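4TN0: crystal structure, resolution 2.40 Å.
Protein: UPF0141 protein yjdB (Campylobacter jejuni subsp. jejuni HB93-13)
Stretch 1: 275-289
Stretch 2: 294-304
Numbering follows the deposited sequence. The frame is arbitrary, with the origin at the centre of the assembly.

Stretch 1, residues 275-289: KLSQDNLFSTLLGYF
Stretch 2, residues 294-304: SVYEPEYDLLN

Residues 275-289 of yjdB enter as a short extended segment (Leu276 and Ser277), turn through residues with helical torsions, and continue as a helix that runs through Gly287. Residues 294-304 have no regular secondary structure and cross this helix as an irregular strap, drifting toward its C-terminal end and burying 707 Å² in total. The register is set by two close approaches, with CA of Asn280 5.1 Å from CA of Tyr300 and CA of Thr284 4.1 Å from CA of Asp301. A type I turn from Asp301 to Asn304 ends the strap.

Three hydrogen bonds pin the strap, each joining a helix-side polar side chain to its backbone. Asn280 (chi1 m, chi2 96°) points its CB toward the strap and donates from ND2 to Tyr300 O (3.0 Å, 169°); its OD1 accepts from Ser277 N (3.0 Å), which holds the amide in place. Asn280 ND2 also lies at the edge of the Tyr300 ring, 3.1 Å from Tyr300 CD2. Ser283 (m) accepts at OG from Glu297 N (3.1 Å). Thr284 (m) relays between the backbones: OG1 donates to Asn280 O (2.8 Å) and accepts from Leu302 N at 2.9 Å and a nearly straight 175°.

A close fit forms at Gly287 (phi/psi -53/-30). Its bare CA leaves a hollow in the helix surface, filled by the carboxylate of Asp301 (chi1 t), whose OD1 lies 3.1 Å from Gly287 CA, and by the ring of Tyr296 (chi1 t, chi2 76°), whose CE1 lies 3.5 Å from the same CA. An ideal CB on Gly287 would sit 1.6 Å from Asp301 OD1 and 3.0 Å from Tyr296 CE1, both clashes. The two fillers brace each other, Tyr296 OH donating to Asp301 OD1 (3.0 Å), while Asp301 OD2 accepts from Leu303 N (3.1 Å) within the turn. The edge of the Tyr296 ring also meets the helix backbone, with CE1 3.4 Å from Ser283 O.

Apolar side chains add further contacts. Val295 (m) sets CG2 at the edge of the Phe282 ring (chi1 t), 3.9 Å from CE2, and 4.2 Å from Leu286 CD1; Leu286 (m, t) also brings CB to 4.1 Å from Tyr296 CD1. Leu302 (m, t) extends CD2 to 3.7 Å from CD1 of Leu276 (m, t) and 3.9 Å from Asn280 CB, bridging the extended segment and the turn into the helix. Leu303 (m, t) points toward the helix and rests CD1 at the edge of the Tyr288 ring (chi1 t), 3.9 Å from CD2.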

# COMPACT_ATOMS: atom_id res chain seq x y z
N LYS A 275 -2.11 16.24 -6.04
CA LYS A 275 -2.50 16.03 -4.65
C LYS A 275 -3.56 14.91 -4.55
O LYS A 275 -4.77 15.15 -4.72
CB LYS A 275 -3.00 17.33 -4.03
CG LYS A 275 -3.49 17.24 -2.58
CD LYS A 275 -3.82 18.63 -2.02
CE LYS A 275 -4.05 18.62 -0.51
NZ LYS A 275 -5.50 18.52 -0.13
N LEU A 276 -3.09 13.70 -4.28
CA LEU A 276 -3.95 12.54 -4.15
C LEU A 276 -3.81 11.98 -2.74
O LEU A 276 -3.12 12.57 -1.91
CB LEU A 276 -3.60 11.50 -5.20
CG LEU A 276 -3.71 12.06 -6.62
CD1 LEU A 276 -2.77 11.33 -7.56
CD2 LEU A 276 -5.15 11.91 -7.08
N SER A 277 -4.47 10.85 -2.47
CA SER A 277 -4.53 10.31 -1.11
C SER A 277 -5.19 8.94 -1.05
O SER A 277 -5.58 8.40 -2.05
CB SER A 277 -5.31 11.27 -0.21
OG SER A 277 -6.68 11.24 -0.54
N GLN A 278 -5.29 8.39 0.15
CA GLN A 278 -5.97 7.11 0.33
C GLN A 278 -7.44 7.20 -0.06
O GLN A 278 -8.08 6.18 -0.37
CB GLN A 278 -5.81 6.63 1.77
CG GLN A 278 -4.50 5.84 1.97
CD GLN A 278 -4.03 5.78 3.42
OE1 GLN A 278 -4.74 6.17 4.34
NE2 GLN A 278 -2.80 5.30 3.61
N ASP A 279 -7.99 8.41 -0.07
CA ASP A 279 -9.35 8.64 -0.55
C ASP A 279 -9.57 8.01 -1.94
O ASP A 279 -10.62 7.45 -2.23
CB ASP A 279 -9.66 10.14 -0.60
CG ASP A 279 -9.90 10.75 0.79
OD1 ASP A 279 -9.99 9.98 1.77
OD2 ASP A 279 -10.03 12.00 0.87
N ASN A 280 -8.54 8.08 -2.78
CA ASN A 280 -8.55 7.58 -4.13
C ASN A 280 -8.57 6.07 -4.28
O ASN A 280 -8.74 5.58 -5.39
CB ASN A 280 -7.32 8.10 -4.89
CG ASN A 280 -7.35 9.60 -5.09
OD1 ASN A 280 -6.77 10.35 -4.32
ND2 ASN A 280 -8.03 10.03 -6.14
N LEU A 281 -8.39 5.31 -3.19
CA LEU A 281 -8.18 3.87 -3.39
C LEU A 281 -9.50 3.20 -3.76
O LEU A 281 -9.53 2.28 -4.58
CB LEU A 281 -7.59 3.19 -2.13
CG LEU A 281 -7.35 1.68 -2.36
CD1 LEU A 281 -6.35 1.42 -3.47
CD2 LEU A 281 -6.96 0.86 -1.11
N PHE A 282 -10.59 3.72 -3.22
CA PHE A 282 -11.89 3.09 -3.44
C PHE A 282 -12.26 3.04 -4.92
O PHE A 282 -12.50 1.96 -5.46
CB PHE A 282 -12.98 3.82 -2.65
CG PHE A 282 -14.32 3.17 -2.75
CD1 PHE A 282 -14.61 2.04 -2.00
CD2 PHE A 282 -15.28 3.65 -3.63
CE1 PHE A 282 -15.85 1.43 -2.09
CE2 PHE A 282 -16.52 3.04 -3.74
CZ PHE A 282 -16.80 1.93 -2.97
N SER A 283 -12.28 4.20 -5.60
CA SER A 283 -12.71 4.22 -6.99
C SER A 283 -11.65 3.58 -7.89
O SER A 283 -12.00 2.98 -8.91
CB SER A 283 -12.99 5.65 -7.48
OG SER A 283 -14.16 6.19 -6.89
N THR A 284 -10.38 3.68 -7.48
CA THR A 284 -9.30 3.09 -8.27
C THR A 284 -9.46 1.58 -8.32
O THR A 284 -9.20 0.95 -9.35
CB THR A 284 -7.90 3.43 -7.70
OG1 THR A 284 -7.67 4.84 -7.82
CG2 THR A 284 -6.81 2.71 -8.48
N LEU A 285 -9.94 1.00 -7.22
CA LEU A 285 -10.11 -0.45 -7.13
C LEU A 285 -11.38 -0.93 -7.86
O LEU A 285 -11.39 -2.01 -8.46
CB LEU A 285 -10.16 -0.87 -5.66
CG LEU A 285 -8.85 -0.91 -4.85
CD1 LEU A 285 -9.19 -1.39 -3.47
CD2 LEU A 285 -7.79 -1.82 -5.48
N LEU A 286 -12.44 -0.15 -7.81
CA LEU A 286 -13.64 -0.48 -8.57
C LEU A 286 -13.31 -0.33 -10.05
O LEU A 286 -13.49 -1.26 -10.84
CB LEU A 286 -14.81 0.40 -8.17
CG LEU A 286 -15.37 0.24 -6.76
CD1 LEU A 286 -16.79 0.77 -6.70
CD2 LEU A 286 -15.34 -1.20 -6.35
N GLY A 287 -12.78 0.84 -10.41
CA GLY A 287 -12.44 1.15 -11.78
C GLY A 287 -11.54 0.13 -12.46
O GLY A 287 -11.61 -0.07 -13.68
N TYR A 288 -10.69 -0.52 -11.68
CA TYR A 288 -9.70 -1.41 -12.27
C TYR A 288 -10.36 -2.65 -12.82
O TYR A 288 -9.91 -3.19 -13.84
CB TYR A 288 -8.63 -1.81 -11.25
CG TYR A 288 -7.45 -2.48 -11.91
CD1 TYR A 288 -7.41 -3.85 -12.10
CD2 TYR A 288 -6.37 -1.72 -12.36
CE1 TYR A 288 -6.34 -4.46 -12.72
CE2 TYR A 288 -5.29 -2.32 -12.98
CZ TYR A 288 -5.29 -3.69 -13.16
OH TYR A 288 -4.21 -4.29 -13.77
N PHE A 289 -11.41 -3.12 -12.16
CA PHE A 289 -12.09 -4.31 -12.64
C PHE A 289 -13.39 -3.93 -13.35
O PHE A 289 -14.26 -4.78 -13.56
CB PHE A 289 -12.35 -5.27 -11.48
CG PHE A 289 -11.09 -5.82 -10.90
CD1 PHE A 289 -10.55 -7.00 -11.37
CD2 PHE A 289 -10.41 -5.12 -9.91
CE1 PHE A 289 -9.37 -7.49 -10.85
CE2 PHE A 289 -9.24 -5.61 -9.38
CZ PHE A 289 -8.71 -6.80 -9.86
N SER A 294 -23.02 3.47 -9.29
CA SER A 294 -23.13 4.91 -9.11
C SER A 294 -22.16 5.46 -8.07
O SER A 294 -21.85 6.66 -8.07
CB SER A 294 -24.56 5.30 -8.74
OG SER A 294 -24.93 4.69 -7.51
N VAL A 295 -21.66 4.60 -7.19
CA VAL A 295 -20.74 5.07 -6.15
C VAL A 295 -19.32 5.20 -6.71
O VAL A 295 -18.44 5.78 -6.06
CB VAL A 295 -20.71 4.16 -4.93
CG1 VAL A 295 -22.10 4.03 -4.34
CG2 VAL A 295 -20.12 2.81 -5.28
N TYR A 296 -19.12 4.68 -7.92
CA TYR A 296 -17.86 4.86 -8.62
C TYR A 296 -17.69 6.32 -9.05
O TYR A 296 -18.54 6.88 -9.76
CB TYR A 296 -17.77 3.92 -9.82
CG TYR A 296 -16.60 4.21 -10.73
CD1 TYR A 296 -15.30 3.85 -10.36
CD2 TYR A 296 -16.79 4.83 -11.96
CE1 TYR A 296 -14.23 4.11 -11.19
CE2 TYR A 296 -15.72 5.10 -12.79
CZ TYR A 296 -14.44 4.74 -12.40
OH TYR A 296 -13.37 5.01 -13.23
N GLU A 297 -16.61 6.95 -8.62
CA GLU A 297 -16.35 8.34 -8.98
C GLU A 297 -15.14 8.39 -9.88
O GLU A 297 -14.01 8.28 -9.42
CB GLU A 297 -16.13 9.21 -7.75
CG GLU A 297 -17.33 9.38 -6.85
CD GLU A 297 -16.96 10.10 -5.58
OE1 GLU A 297 -15.96 9.69 -4.95
OE2 GLU A 297 -17.64 11.08 -5.22
N PRO A 298 -15.36 8.61 -11.18
CA PRO A 298 -14.30 8.55 -12.19
C PRO A 298 -13.21 9.58 -11.94
O PRO A 298 -12.10 9.45 -12.44
CB PRO A 298 -15.03 8.84 -13.50
CG PRO A 298 -16.28 9.57 -13.08
CD PRO A 298 -16.66 9.00 -11.76
N GLU A 299 -13.54 10.60 -11.17
CA GLU A 299 -12.60 11.68 -10.93
C GLU A 299 -11.77 11.40 -9.68
O GLU A 299 -11.13 12.30 -9.13
CB GLU A 299 -13.37 12.98 -10.79
CG GLU A 299 -14.73 12.88 -11.42
CD GLU A 299 -15.33 14.23 -11.72
OE1 GLU A 299 -14.96 15.21 -11.03
OE2 GLU A 299 -16.16 14.30 -12.66
N TYR A 300 -11.78 10.13 -9.27
CA TYR A 300 -10.98 9.64 -8.16
C TYR A 300 -10.22 8.35 -8.51
O TYR A 300 -9.46 7.83 -7.68
CB TYR A 300 -11.86 9.42 -6.94
CG TYR A 300 -11.97 10.62 -6.04
CD1 TYR A 300 -13.20 11.23 -5.81
CD2 TYR A 300 -10.85 11.16 -5.42
CE1 TYR A 300 -13.30 12.34 -4.98
CE2 TYR A 300 -10.94 12.26 -4.59
CZ TYR A 300 -12.17 12.84 -4.37
OH TYR A 300 -12.25 13.94 -3.55
N ASP A 301 -10.43 7.84 -9.73
CA ASP A 301 -9.72 6.65 -10.21
C ASP A 301 -8.36 7.07 -10.76
O ASP A 301 -8.29 7.84 -11.72
CB ASP A 301 -10.57 5.94 -11.26
CG ASP A 301 -10.03 4.56 -11.65
OD1 ASP A 301 -10.85 3.75 -12.14
OD2 ASP A 301 -8.82 4.27 -11.47
N LEU A 302 -7.28 6.60 -10.14
CA LEU A 302 -5.92 7.00 -10.53
C LEU A 302 -5.60 6.60 -11.96
O LEU A 302 -4.82 7.28 -12.64
CB LEU A 302 -4.89 6.39 -9.57
CG LEU A 302 -4.99 6.72 -8.08
CD1 LEU A 302 -4.00 5.85 -7.29
CD2 LEU A 302 -4.78 8.21 -7.79
N LEU A 303 -6.19 5.51 -12.43
CA LEU A 303 -5.95 5.02 -13.78
C LEU A 303 -7.09 5.37 -14.76
O LEU A 303 -7.46 4.56 -15.62
CB LEU A 303 -5.73 3.51 -13.75
CG LEU A 303 -4.56 3.14 -12.83
CD1 LEU A 303 -4.39 1.64 -12.76
CD2 LEU A 303 -3.29 3.83 -13.27
N ASN A 304 -7.64 6.58 -14.63
CA ASN A 304 -8.75 7.05 -15.46
C ASN A 304 -8.51 8.51 -15.82
O ASN A 304 -8.26 9.34 -14.95
CB ASN A 304 -10.11 6.88 -14.76
CG ASN A 304 -11.30 7.37 -15.62
OD1 ASN A 304 -11.33 8.52 -16.08
ND2 ASN A 304 -12.29 6.51 -15.80